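Local coordinates for protein HP1028 (Helicobacter pylori, PDB 4INN) that probably binds and transports small molecules, as a member of the lipocalin family built on a closed antiparallel beta-barrel, at residues I39-E44 / M48-V53; G60-Y65 / R106-G111; I67-G72 / S90-V95; A113-F116 / T121-V124; V126-N129 / D133-F136. The protein carries 1 engineered substitution. All blocks are in the same frame, centred on the assembly; numbering follows the deposited sequence.

All five contacts belong to one closed antiparallel barrel of lipocalin type. Contacts 1, 4 and 5 zip neighbouring strands of three hairpins, contact 2 reaches over one strand, and contact 3 ties a strand end to the loop before the next strand. Contacts 1 and 3 are about 9 Å apart between centres and share the K49-D71 salt bridge; contacts 3 and 5, about 21 Å apart, do not touch. A bound polyether, probably from the crystallisation liquor, marks the pocket: M48 of contact 1 and Y122 of contact 4 line it, and the F136 side chain of contact 5 lies about 5 Å from the polyether. V124 CG1 of contact 4 meets F136 CE1 at 3.4 Å.

Contact 1: I39-E44 / M48-V53; sequences IYQTQE and MKSSFV
S50 OG serves two partners of segment 39-44, donating to T42 O at 2.8 Å and accepting from Q41 NE2 at 3.0 Å. The amide bond is nearly straight (168° at the hydrogen) and S50 OG lies in the amide plane, whereas the hydroxyl approaches T42 O from above the carbonyl plane. T42 in turn binds both backbone polar atoms of S51: OG1 accepts from S51 N at 2.8 Å, and T42 N donates to S51 O at 2.8 Å. With CG anti to the backbone N (chi1 -180°), the extended Q41 chain runs beside F52, its CG 3.9 Å from F52 CE1 and its amide plane 64° from the ring. V53 CG1 packs on T42 CG2 at 3.9 Å.

Farther along the hairpin of strands 38-41 and 51-58, Y40 and V53 form an antiparallel hydrogen-bonded pair, with Y40 N to V53 O at 2.9 Å. Behind this shell W152 touches T42 and V53, K153 weakly bonds Q41 OE1, and L36 O holds Y40 OH. The selenomethionine M48, at the turn end, lines the polyether pocket of this lipocalin barrel.

Past Q41 and F52, the T42-S51 backbone bond thus continues the pairing, supplemented by the T42 and S50 hydroxyls at S51 N and T42 O; a water bonded to S50 N and weakly to E44 OE2 follows.

Contact 2: G60-Y65 / R106-G111; sequences GKFYAY and RSYKGG
F62 and Y108 meet edge to face: the edge of the tyrosine ring is directed at the face of the phenylalanine, with ring planes 83° apart and centroids separated by 5.4 Å. This T-shaped pair belongs to the interior of the lipocalin barrel. Its two residues sit on strands 61-69 and 107-115, which are not neighbours, because strand 95-104 runs between them in the sheet.

The backbones are correspondingly distant, with F62 CA 8.8 Å from Y108 CA, and the rings alone bridge the interval. Both side chains put CG anti to their own carbonyl carbon and beside the backbone N (chi1 -61° in F62, -55° in Y108). Since the two rotamers are so alike, the nearly perpendicular setting of the rings probably reflects the different directions in which the two strands present their side chains.

Neighbouring strands hold the two backbones, and loop residues L36 and P37 touch the F62 side chain. F62 is joined to L100 of the intervening strand by a backbone hydrogen bond, and its side chain also touches E57. Y108 touches K102 and is joined through its backbone N to V126 O of the next strand. The pair buries only 79 Å² between the segments, so it is a small apolar link spanning one strand rather than an extended interface.

The tyrosine approaches with its CD1-CE1 side rather than its hydroxyl, and off the centre of the phenylalanine: Y108 CE1 lies 3.9 Å from F62 CE2 and 4.0 Å from F62 CD2.

Contact 3: I67-G72 / S90-V95; sequences ISDVDG and SDKGVV
K92 reaches D69 by a bent path: after CG the chain turns at chi2 (-44°), runs extended through chi3, and turns again at chi4 (-94°), which delivers NZ to the carboxylate. On the way it lies along the backbone of segment 67-72, with K92 CG 3.5 Å from I67 O and K92 CE 3.3 Å from S68 CA. The two side chains cross at about a right angle, and NZ meets D69 OD2 at 3.2 Å from above the carboxylate plane, 52° out of it, in a salt bridge.

The same ammonium group makes a second hydrogen bond, weak in its geometry, within the salt bridge from K92 NZ to D91 OD2 at 3.1 Å, so K92 stands between two carboxylates in a salt-bridge network. D69 OD2 and D91 OD2 are 5.3 Å apart, and the positive charge between them would be expected to ease their mutual repulsion.

In the lipocalin barrel this fastens the end of strand 61-69 to the long loop that leads into strand 95-104. The strand is irregular here: a classic beta bulge sets the two residues I67 and S68 against the single residue F52 on the neighbouring strand, and a type I turn from D69 to G72 follows, closed by G72 N to D69 O at 3.0 Å. On the loop side, S90 OG accepts from K92 N at 3.0 Å, an ST turn that fixes the backbone from which the lysine departs. D91 is positioned in turn by K76 N, which bonds its OD1. D69 OD1 has a further ion pair, long and weak, with K49 NZ, whose stronger salt bridge is to D71 OD2.

Contact 4: A113-F116 / T121-V124; sequences AYNF and TYYV
Y122 lays CE2 against N115 CB at 3.8 Å, the two side chains crossing obliquely with the asparagine amide turned 64° from the ring. N115 CG lies opposite its backbone N (chi1 -179°), while Y122 CG lies opposite its own carbonyl carbon, and these settings bring the two together. They sit near the turn of the hairpin formed by strands 107-115 and 120-128 of the lipocalin barrel. In that turn, D118 OD1 is hydrogen-bonded to Y122 OH, and D118 OD2 weakly to N115 ND2. Y140 meets the Y122 ring edge to face, and the Y122 side chain comes within about 3 Å of the bound polyether.

A113 and Y122 are an antiparallel hydrogen-bonded pair: A113 N donates to Y122 O at 2.8 Å, and Y122 N donates to A113 O at 2.8 Å, tilted 31° from the carbonyl plane. A113 O is also approached by T121 CA at 3.2 Å. On the face that carries A113 and Y122, A113 CB packs on V124 CG2.

Y114 and T121 form the non-hydrogen-bonded pair on the other face, their side chains crossing at about a right angle. D78 binds the far end of the tyrosine at OH, and T121 OG1 lies at the ring edge, in plane, 3.9 Å from Y114 CD1.

Contact 5: V126-N129 / D133-F136; sequences VAQN and DLEF
F136 and V126 pack side chain to side chain, V126 CG2 lying 3.8 Å from F136 CD1 in an oblique approach to the ring. F136 CG stands opposite its backbone N (chi1 177°), the setting in which CD1 meets that methyl. W152 of strand 147-154 stacks on the same ring, and L97 also touches it. Among the amides, N129 crosses E135 at about a right angle, with its plane 61° from the carboxylate; its ND2 is 3.8 Å from E135 CG, a van der Waals contact of the amide nitrogen with the methylene, not a hydrogen bond to the carboxylate. The other end of the N129 amide, OD1, faces D133 CB. The Q128 amide is flanked by L134, whose CD2 comes within 3.8 Å of Q128 NE2, while the same nitrogen donates to G132 O and E35 O.

These pairs sit on the hairpin of strands 120-128 and 134-139 in the lipocalin barrel; strand segments 126-128 and 134-136 run antiparallel at 165°. A127 and E135 make the antiparallel hydrogen-bonded pair, with A127 N to E135 O at 3.2 Å and E135 N to A127 O at 2.9 Å. Towards the turn, N129 N donates to D133 O at 2.8 Å, extending the ladder past Q128 and L134, which are a non-hydrogen-bonded pair.

One face of the hairpin bears V126, Q128, L134 and F136, and is turned to the barrel interior, where L100 touches V126 and Y40 touches L134. There V126 CG1 reaches L134 CB at 4.0 Å. The other face carries A127 and the exposed E135. Next to the turn, D133 OD2 accepts from R154 N, joining the hairpin to strand 147-154.

Contact 1: I39-E44 / M48-V53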
# COMPACT_ATOMS: atom_id res chain seq x y z
N ILE A 39 0.12 7.75 6.17
CA ILE A 39 -0.11 6.43 6.65
C ILE A 39 -1.64 6.17 6.68
O ILE A 39 -2.45 7.06 7.03
CB ILE A 39 0.58 6.28 7.98
CG1 ILE A 39 2.08 6.29 7.74
CG2 ILE A 39 0.20 4.96 8.61
CD1 ILE A 39 2.95 6.33 8.99
N TYR A 40 -2.02 4.98 6.25
CA TYR A 40 -3.41 4.63 6.15
C TYR A 40 -3.61 3.28 6.77
O TYR A 40 -2.67 2.52 6.98
CB TYR A 40 -3.88 4.59 4.68
CG TYR A 40 -3.71 5.88 3.95
CD1 TYR A 40 -4.77 6.76 3.78
CD2 TYR A 40 -2.48 6.25 3.48
CE1 TYR A 40 -4.58 7.98 3.14
CE2 TYR A 40 -2.28 7.46 2.84
CZ TYR A 40 -3.33 8.31 2.66
OH TYR A 40 -3.09 9.48 2.01
N GLN A 41 -4.85 2.98 7.07
CA GLN A 41 -5.19 1.66 7.62
C GLN A 41 -6.07 0.98 6.61
O GLN A 41 -7.14 1.49 6.29
CB GLN A 41 -5.92 1.79 8.97
CG GLN A 41 -6.27 0.43 9.56
CD GLN A 41 -7.14 0.49 10.81
OE1 GLN A 41 -7.22 1.51 11.49
NE2 GLN A 41 -7.77 -0.65 11.13
N THR A 42 -5.64 -0.16 6.11
CA THR A 42 -6.38 -0.87 5.09
C THR A 42 -7.63 -1.55 5.65
O THR A 42 -7.85 -1.58 6.87
CB THR A 42 -5.53 -1.94 4.41
OG1 THR A 42 -5.33 -3.01 5.35
CG2 THR A 42 -4.18 -1.38 3.94
N GLN A 43 -8.43 -2.09 4.76
CA GLN A 43 -9.71 -2.66 5.11
C GLN A 43 -9.53 -4.14 5.11
O GLN A 43 -9.04 -4.70 4.15
CB GLN A 43 -10.77 -2.27 4.07
CG GLN A 43 -12.19 -2.51 4.53
CD GLN A 43 -13.24 -2.15 3.49
OE1 GLN A 43 -13.24 -1.09 2.90
NE2 GLN A 43 -14.17 -3.05 3.27
N GLU A 44 -9.91 -4.77 6.20
CA GLU A 44 -10.03 -6.21 6.28
C GLU A 44 -10.90 -6.74 5.13
O GLU A 44 -11.96 -6.18 4.85
CB GLU A 44 -10.70 -6.52 7.60
CG GLU A 44 -10.92 -7.99 7.89
CD GLU A 44 -11.40 -8.18 9.31
OE1 GLU A 44 -12.42 -7.53 9.69
OE2 GLU A 44 -10.74 -8.95 10.05
N MSE A 48 -7.26 -11.52 4.31
CA MSE A 48 -6.32 -10.39 4.25
C MSE A 48 -6.68 -9.45 5.35
O MSE A 48 -7.72 -8.79 5.31
CB MSE A 48 -6.35 -9.72 2.88
CG MSE A 48 -6.25 -10.77 1.76
SE MSE A 48 -6.77 -10.05 -0.01
CE MSE A 48 -5.67 -8.43 0.27
N LYS A 49 -5.82 -9.38 6.35
CA LYS A 49 -6.03 -8.54 7.54
C LYS A 49 -5.77 -7.08 7.32
O LYS A 49 -4.89 -6.68 6.58
CB LYS A 49 -5.08 -8.97 8.67
CG LYS A 49 -5.34 -10.37 9.22
CD LYS A 49 -4.64 -10.57 10.56
CE LYS A 49 -3.15 -10.86 10.39
NZ LYS A 49 -2.49 -11.06 11.72
N SER A 50 -6.54 -6.28 8.01
CA SER A 50 -6.25 -4.86 8.17
C SER A 50 -4.76 -4.66 8.46
O SER A 50 -4.18 -5.36 9.31
CB SER A 50 -7.10 -4.29 9.31
OG SER A 50 -7.16 -2.88 9.20
N SER A 51 -4.13 -3.76 7.73
CA SER A 51 -2.71 -3.45 7.98
C SER A 51 -2.49 -1.97 7.84
O SER A 51 -3.33 -1.26 7.30
CB SER A 51 -1.77 -4.26 7.07
OG SER A 51 -1.84 -3.84 5.72
N PHE A 52 -1.39 -1.50 8.42
CA PHE A 52 -1.02 -0.10 8.32
C PHE A 52 0.02 -0.05 7.21
O PHE A 52 0.98 -0.86 7.19
CB PHE A 52 -0.43 0.44 9.62
CG PHE A 52 -1.39 0.41 10.81
CD1 PHE A 52 -2.52 1.25 10.86
CD2 PHE A 52 -1.11 -0.40 11.92
CE1 PHE A 52 -3.36 1.24 11.97
CE2 PHE A 52 -1.94 -0.40 13.04
CZ PHE A 52 -3.06 0.41 13.07
N VAL A 53 -0.19 0.89 6.28
CA VAL A 53 0.69 1.09 5.15
C VAL A 53 1.05 2.55 4.96
O VAL A 53 0.24 3.39 5.25
CB VAL A 53 0.04 0.65 3.85
CG1 VAL A 53 -0.31 -0.83 3.93
CG2 VAL A 53 -1.19 1.49 3.55
O HOH W 1 -8.06 -7.23 10.15

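Contact 2: G60-Y65 / R106-G111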
# COMPACT_ATOMS: atom_id res chain seq x y z
N GLY A 60 8.48 11.55 -8.95
CA GLY A 60 7.15 11.98 -9.36
C GLY A 60 5.97 11.01 -9.28
O GLY A 60 4.83 11.40 -9.56
N LYS A 61 6.23 9.74 -8.96
CA LYS A 61 5.15 8.76 -8.84
C LYS A 61 5.05 8.31 -7.40
O LYS A 61 5.99 8.49 -6.61
CB LYS A 61 5.40 7.54 -9.73
CG LYS A 61 5.78 7.80 -11.18
CD LYS A 61 6.07 6.49 -11.87
CE LYS A 61 6.82 6.66 -13.18
NZ LYS A 61 5.88 6.90 -14.31
N PHE A 62 3.91 7.70 -7.06
CA PHE A 62 3.61 7.28 -5.69
C PHE A 62 3.72 5.79 -5.52
O PHE A 62 3.42 5.03 -6.44
CB PHE A 62 2.25 7.82 -5.27
CG PHE A 62 2.22 9.31 -5.30
CD1 PHE A 62 2.59 10.05 -4.17
CD2 PHE A 62 1.98 10.00 -6.51
CE1 PHE A 62 2.61 11.43 -4.23
CE2 PHE A 62 2.03 11.39 -6.55
CZ PHE A 62 2.34 12.10 -5.43
N TYR A 63 4.19 5.40 -4.34
CA TYR A 63 4.48 4.03 -4.00
C TYR A 63 3.93 3.76 -2.60
O TYR A 63 3.63 4.70 -1.90
CB TYR A 63 6.00 3.82 -3.98
CG TYR A 63 6.71 4.08 -5.27
CD1 TYR A 63 7.08 3.03 -6.10
CD2 TYR A 63 7.03 5.38 -5.66
CE1 TYR A 63 7.73 3.26 -7.29
CE2 TYR A 63 7.68 5.62 -6.85
CZ TYR A 63 8.03 4.56 -7.65
OH TYR A 63 8.66 4.81 -8.83
N ALA A 64 3.84 2.50 -2.19
CA ALA A 64 3.51 2.17 -0.80
C ALA A 64 4.22 0.90 -0.30
O ALA A 64 4.49 -0.03 -1.08
CB ALA A 64 2.01 2.00 -0.64
N TYR A 65 4.50 0.88 1.01
CA TYR A 65 5.07 -0.31 1.68
C TYR A 65 4.28 -0.59 2.96
O TYR A 65 3.54 0.26 3.42
CB TYR A 65 6.56 -0.13 1.98
CG TYR A 65 6.84 0.85 3.12
CD1 TYR A 65 6.84 0.42 4.43
CD2 TYR A 65 7.08 2.18 2.87
CE1 TYR A 65 7.09 1.29 5.47
CE2 TYR A 65 7.31 3.07 3.92
CZ TYR A 65 7.30 2.62 5.22
OH TYR A 65 7.51 3.49 6.25
N ARG A 106 -7.16 15.06 -6.72
CA ARG A 106 -7.26 13.95 -5.79
C ARG A 106 -7.34 12.60 -6.49
O ARG A 106 -8.00 11.68 -6.02
CB ARG A 106 -8.49 14.13 -4.93
CG ARG A 106 -8.55 15.47 -4.22
CD ARG A 106 -8.83 15.27 -2.75
NE ARG A 106 -9.58 16.37 -2.16
CZ ARG A 106 -10.86 16.60 -2.41
NH1 ARG A 106 -11.45 17.62 -1.80
NH2 ARG A 106 -11.54 15.84 -3.27
N SER A 107 -6.64 12.43 -7.59
CA SER A 107 -6.93 11.27 -8.39
C SER A 107 -5.68 10.67 -8.93
O SER A 107 -4.82 11.40 -9.44
CB SER A 107 -7.85 11.68 -9.51
OG SER A 107 -8.39 10.52 -10.07
N TYR A 108 -5.60 9.35 -8.85
CA TYR A 108 -4.34 8.63 -9.17
C TYR A 108 -4.63 7.38 -9.97
O TYR A 108 -5.64 6.75 -9.75
CB TYR A 108 -3.58 8.27 -7.87
CG TYR A 108 -3.30 9.47 -6.98
CD1 TYR A 108 -2.09 10.05 -6.98
CD2 TYR A 108 -4.27 10.00 -6.17
CE1 TYR A 108 -1.82 11.15 -6.20
CE2 TYR A 108 -4.02 11.11 -5.39
CZ TYR A 108 -2.78 11.68 -5.41
OH TYR A 108 -2.44 12.79 -4.65
N LYS A 109 -3.75 7.03 -10.91
CA LYS A 109 -3.90 5.81 -11.74
C LYS A 109 -2.58 5.16 -12.09
O LYS A 109 -1.50 5.68 -11.84
CB LYS A 109 -4.61 6.10 -13.06
CG LYS A 109 -5.66 7.18 -13.03
CD LYS A 109 -6.77 6.97 -14.04
CE LYS A 109 -6.26 6.89 -15.46
NZ LYS A 109 -7.38 7.24 -16.38
N GLY A 110 -2.68 4.01 -12.73
CA GLY A 110 -1.53 3.35 -13.29
C GLY A 110 -0.72 2.50 -12.36
O GLY A 110 0.34 2.00 -12.72
N GLY A 111 -1.22 2.30 -11.15
CA GLY A 111 -0.45 1.59 -10.13
C GLY A 111 -0.54 0.08 -10.26
O GLY A 111 -1.45 -0.45 -10.91

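Contact 3: I67-G72 / S90-V95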
# COMPACT_ATOMS: atom_id res chain seq x y z
N ILE A 67 3.74 -1.49 7.02
CA ILE A 67 4.42 -1.21 8.26
C ILE A 67 4.21 -2.38 9.22
O ILE A 67 5.16 -3.04 9.62
CB ILE A 67 3.92 0.12 8.85
CG1 ILE A 67 4.45 1.28 8.01
CG2 ILE A 67 4.31 0.27 10.32
CD1 ILE A 67 3.79 2.59 8.34
N SER A 68 2.95 -2.65 9.56
CA SER A 68 2.57 -3.79 10.39
C SER A 68 1.08 -4.04 10.26
O SER A 68 0.33 -3.21 9.74
CB SER A 68 2.92 -3.56 11.87
OG SER A 68 2.31 -2.36 12.35
N ASP A 69 0.64 -5.19 10.75
CA ASP A 69 -0.75 -5.51 10.84
C ASP A 69 -1.31 -4.83 12.05
O ASP A 69 -0.62 -4.59 13.02
CB ASP A 69 -0.97 -7.03 10.97
CG ASP A 69 -0.57 -7.80 9.70
OD1 ASP A 69 -0.24 -9.01 9.84
OD2 ASP A 69 -0.56 -7.22 8.58
N VAL A 70 -2.60 -4.54 11.97
CA VAL A 70 -3.29 -3.85 13.03
C VAL A 70 -3.16 -4.55 14.37
O VAL A 70 -3.06 -3.89 15.40
CB VAL A 70 -4.77 -3.71 12.68
CG1 VAL A 70 -5.58 -3.22 13.86
CG2 VAL A 70 -4.92 -2.75 11.52
N ASP A 71 -3.18 -5.87 14.34
CA ASP A 71 -3.15 -6.67 15.57
C ASP A 71 -1.74 -6.89 16.12
O ASP A 71 -1.54 -7.76 16.95
CB ASP A 71 -3.87 -8.01 15.33
CG ASP A 71 -3.17 -8.89 14.30
OD1 ASP A 71 -1.92 -8.88 14.22
OD2 ASP A 71 -3.88 -9.63 13.58
N GLY A 72 -0.77 -6.11 15.65
CA GLY A 72 0.60 -6.17 16.14
C GLY A 72 1.45 -7.37 15.72
O GLY A 72 2.63 -7.44 16.07
N SER A 90 10.75 -9.94 3.73
CA SER A 90 9.66 -9.69 4.66
C SER A 90 8.45 -9.15 3.91
O SER A 90 8.56 -8.65 2.79
CB SER A 90 10.13 -8.67 5.70
OG SER A 90 9.13 -8.39 6.66
N ASP A 91 7.28 -9.25 4.51
CA ASP A 91 6.12 -8.54 3.98
C ASP A 91 5.99 -7.12 4.54
O ASP A 91 5.06 -6.41 4.22
CB ASP A 91 4.84 -9.32 4.21
CG ASP A 91 4.43 -9.42 5.67
OD1 ASP A 91 5.29 -9.29 6.58
OD2 ASP A 91 3.23 -9.68 5.89
N LYS A 92 6.95 -6.70 5.36
CA LYS A 92 6.95 -5.39 5.96
C LYS A 92 8.22 -4.66 5.60
O LYS A 92 9.28 -5.25 5.58
CB LYS A 92 6.83 -5.54 7.48
CG LYS A 92 5.45 -6.08 7.93
CD LYS A 92 4.27 -5.41 7.19
CE LYS A 92 2.91 -5.78 7.77
NZ LYS A 92 2.28 -6.93 7.07
N GLY A 93 8.11 -3.38 5.27
CA GLY A 93 9.28 -2.56 4.90
C GLY A 93 9.57 -2.70 3.43
O GLY A 93 10.54 -2.17 2.94
N VAL A 94 8.69 -3.38 2.71
CA VAL A 94 8.87 -3.70 1.32
C VAL A 94 7.73 -3.10 0.49
O VAL A 94 6.56 -3.15 0.87
CB VAL A 94 8.91 -5.22 1.15
CG1 VAL A 94 8.81 -5.63 -0.32
CG2 VAL A 94 10.19 -5.77 1.78
N VAL A 95 8.11 -2.56 -0.66
CA VAL A 95 7.21 -1.96 -1.60
C VAL A 95 6.33 -2.98 -2.24
O VAL A 95 6.80 -3.87 -2.94
CB VAL A 95 7.98 -1.25 -2.70
CG1 VAL A 95 7.05 -0.85 -3.83
CG2 VAL A 95 8.71 -0.05 -2.13

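Contact 4: A113-F116 / T121-V124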
# COMPACT_ATOMS: atom_id res chain seq x y z
N ALA A 113 -0.16 -3.32 -7.60
CA ALA A 113 0.00 -3.82 -6.25
C ALA A 113 0.30 -5.32 -6.20
O ALA A 113 -0.51 -6.14 -6.64
CB ALA A 113 -1.23 -3.51 -5.44
N TYR A 114 1.45 -5.68 -5.64
CA TYR A 114 1.69 -7.07 -5.29
C TYR A 114 0.91 -7.40 -4.04
O TYR A 114 0.84 -6.60 -3.13
CB TYR A 114 3.18 -7.36 -5.10
CG TYR A 114 3.46 -8.78 -4.66
CD1 TYR A 114 3.30 -9.87 -5.54
CD2 TYR A 114 3.88 -9.05 -3.35
CE1 TYR A 114 3.56 -11.18 -5.12
CE2 TYR A 114 4.13 -10.35 -2.93
CZ TYR A 114 3.97 -11.41 -3.81
OH TYR A 114 4.24 -12.69 -3.34
N ASN A 115 0.33 -8.60 -3.99
CA ASN A 115 -0.41 -9.05 -2.81
C ASN A 115 0.21 -10.29 -2.14
O ASN A 115 0.17 -11.38 -2.69
CB ASN A 115 -1.84 -9.36 -3.21
CG ASN A 115 -2.68 -9.80 -2.05
OD1 ASN A 115 -2.46 -9.39 -0.93
ND2 ASN A 115 -3.65 -10.65 -2.31
N PHE A 116 0.75 -10.11 -0.94
CA PHE A 116 1.52 -11.14 -0.23
C PHE A 116 0.69 -12.36 0.12
O PHE A 116 1.22 -13.47 0.16
CB PHE A 116 2.11 -10.54 1.06
CG PHE A 116 3.28 -9.66 0.82
CD1 PHE A 116 4.57 -10.17 0.86
CD2 PHE A 116 3.11 -8.32 0.50
CE1 PHE A 116 5.66 -9.35 0.62
CE2 PHE A 116 4.21 -7.49 0.25
CZ PHE A 116 5.49 -8.02 0.30
N THR A 121 -0.33 -9.89 -8.66
CA THR A 121 -0.16 -8.47 -8.86
C THR A 121 -1.48 -7.95 -9.45
O THR A 121 -2.09 -8.59 -10.30
CB THR A 121 1.07 -8.19 -9.77
OG1 THR A 121 2.27 -8.54 -9.07
CG2 THR A 121 1.19 -6.71 -10.15
N TYR A 122 -1.94 -6.80 -8.97
CA TYR A 122 -3.22 -6.25 -9.39
C TYR A 122 -3.01 -4.83 -9.85
O TYR A 122 -2.17 -4.15 -9.30
CB TYR A 122 -4.20 -6.19 -8.23
CG TYR A 122 -4.57 -7.50 -7.65
CD1 TYR A 122 -5.83 -8.05 -7.85
CD2 TYR A 122 -3.66 -8.21 -6.86
CE1 TYR A 122 -6.17 -9.26 -7.30
CE2 TYR A 122 -4.00 -9.43 -6.31
CZ TYR A 122 -5.25 -9.94 -6.53
OH TYR A 122 -5.57 -11.14 -5.96
N TYR A 123 -3.80 -4.38 -10.81
CA TYR A 123 -3.78 -2.99 -11.21
C TYR A 123 -4.53 -2.18 -10.16
O TYR A 123 -5.55 -2.63 -9.66
CB TYR A 123 -4.43 -2.82 -12.57
CG TYR A 123 -3.76 -3.59 -13.66
CD1 TYR A 123 -2.67 -3.05 -14.35
CD2 TYR A 123 -4.22 -4.86 -14.04
CE1 TYR A 123 -2.04 -3.76 -15.37
CE2 TYR A 123 -3.62 -5.57 -15.07
CZ TYR A 123 -2.52 -5.01 -15.72
OH TYR A 123 -1.90 -5.68 -16.75
N VAL A 124 -4.02 -1.00 -9.83
CA VAL A 124 -4.58 -0.18 -8.76
C VAL A 124 -4.85 1.24 -9.25
O VAL A 124 -3.99 1.84 -9.95
CB VAL A 124 -3.62 -0.16 -7.54
CG1 VAL A 124 -4.03 0.91 -6.52
CG2 VAL A 124 -3.60 -1.53 -6.85

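Contact 5: V126-N129 / D133-F136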
# COMPACT_ATOMS: atom_id res chain seq x y z
N VAL A 126 -6.70 5.03 -7.39
CA VAL A 126 -7.04 5.61 -6.12
C VAL A 126 -7.69 6.98 -6.32
O VAL A 126 -7.24 7.80 -7.12
CB VAL A 126 -5.80 5.78 -5.20
CG1 VAL A 126 -6.21 6.45 -3.89
CG2 VAL A 126 -5.15 4.44 -4.89
N ALA A 127 -8.77 7.19 -5.57
CA ALA A 127 -9.43 8.48 -5.44
C ALA A 127 -9.33 8.86 -3.96
O ALA A 127 -9.64 8.04 -3.10
CB ALA A 127 -10.89 8.36 -5.87
N GLN A 128 -8.91 10.07 -3.64
CA GLN A 128 -8.79 10.48 -2.24
C GLN A 128 -9.91 11.43 -1.81
O GLN A 128 -10.24 12.36 -2.54
CB GLN A 128 -7.45 11.15 -2.02
CG GLN A 128 -7.23 11.59 -0.58
CD GLN A 128 -5.79 11.90 -0.26
OE1 GLN A 128 -5.06 12.44 -1.07
NE2 GLN A 128 -5.39 11.57 0.95
N ASN A 129 -10.47 11.22 -0.62
CA ASN A 129 -11.54 12.07 -0.09
C ASN A 129 -10.96 13.30 0.54
O ASN A 129 -9.75 13.43 0.68
CB ASN A 129 -12.37 11.35 0.96
CG ASN A 129 -13.00 10.05 0.46
OD1 ASN A 129 -13.32 9.17 1.27
ND2 ASN A 129 -13.19 9.93 -0.84
N ASP A 133 -9.05 10.20 3.33
CA ASP A 133 -9.27 8.75 3.21
C ASP A 133 -9.19 8.35 1.76
O ASP A 133 -9.40 9.18 0.89
CB ASP A 133 -10.63 8.34 3.77
CG ASP A 133 -10.66 8.29 5.29
OD1 ASP A 133 -11.69 7.80 5.86
OD2 ASP A 133 -9.66 8.72 5.94
N LEU A 134 -8.85 7.09 1.49
CA LEU A 134 -8.72 6.63 0.13
C LEU A 134 -9.83 5.69 -0.20
O LEU A 134 -10.25 4.89 0.63
CB LEU A 134 -7.39 5.92 -0.10
CG LEU A 134 -6.08 6.57 0.33
CD1 LEU A 134 -4.93 5.68 -0.13
CD2 LEU A 134 -5.88 7.98 -0.20
N GLU A 135 -10.31 5.80 -1.43
CA GLU A 135 -11.10 4.77 -2.07
C GLU A 135 -10.13 4.04 -2.99
O GLU A 135 -9.75 4.58 -4.01
CB GLU A 135 -12.25 5.35 -2.86
CG GLU A 135 -13.08 6.32 -2.05
CD GLU A 135 -14.48 6.46 -2.61
OE1 GLU A 135 -14.65 6.98 -3.74
OE2 GLU A 135 -15.41 6.00 -1.90
N PHE A 136 -9.76 2.83 -2.61
CA PHE A 136 -8.65 2.12 -3.21
C PHE A 136 -9.19 0.97 -4.06
O PHE A 136 -9.77 0.02 -3.51
CB PHE A 136 -7.75 1.59 -2.09
CG PHE A 136 -6.60 0.78 -2.56
CD1 PHE A 136 -5.36 1.35 -2.69
CD2 PHE A 136 -6.75 -0.58 -2.83
CE1 PHE A 136 -4.28 0.60 -3.11
CE2 PHE A 136 -5.67 -1.34 -3.25
CZ PHE A 136 -4.44 -0.74 -3.38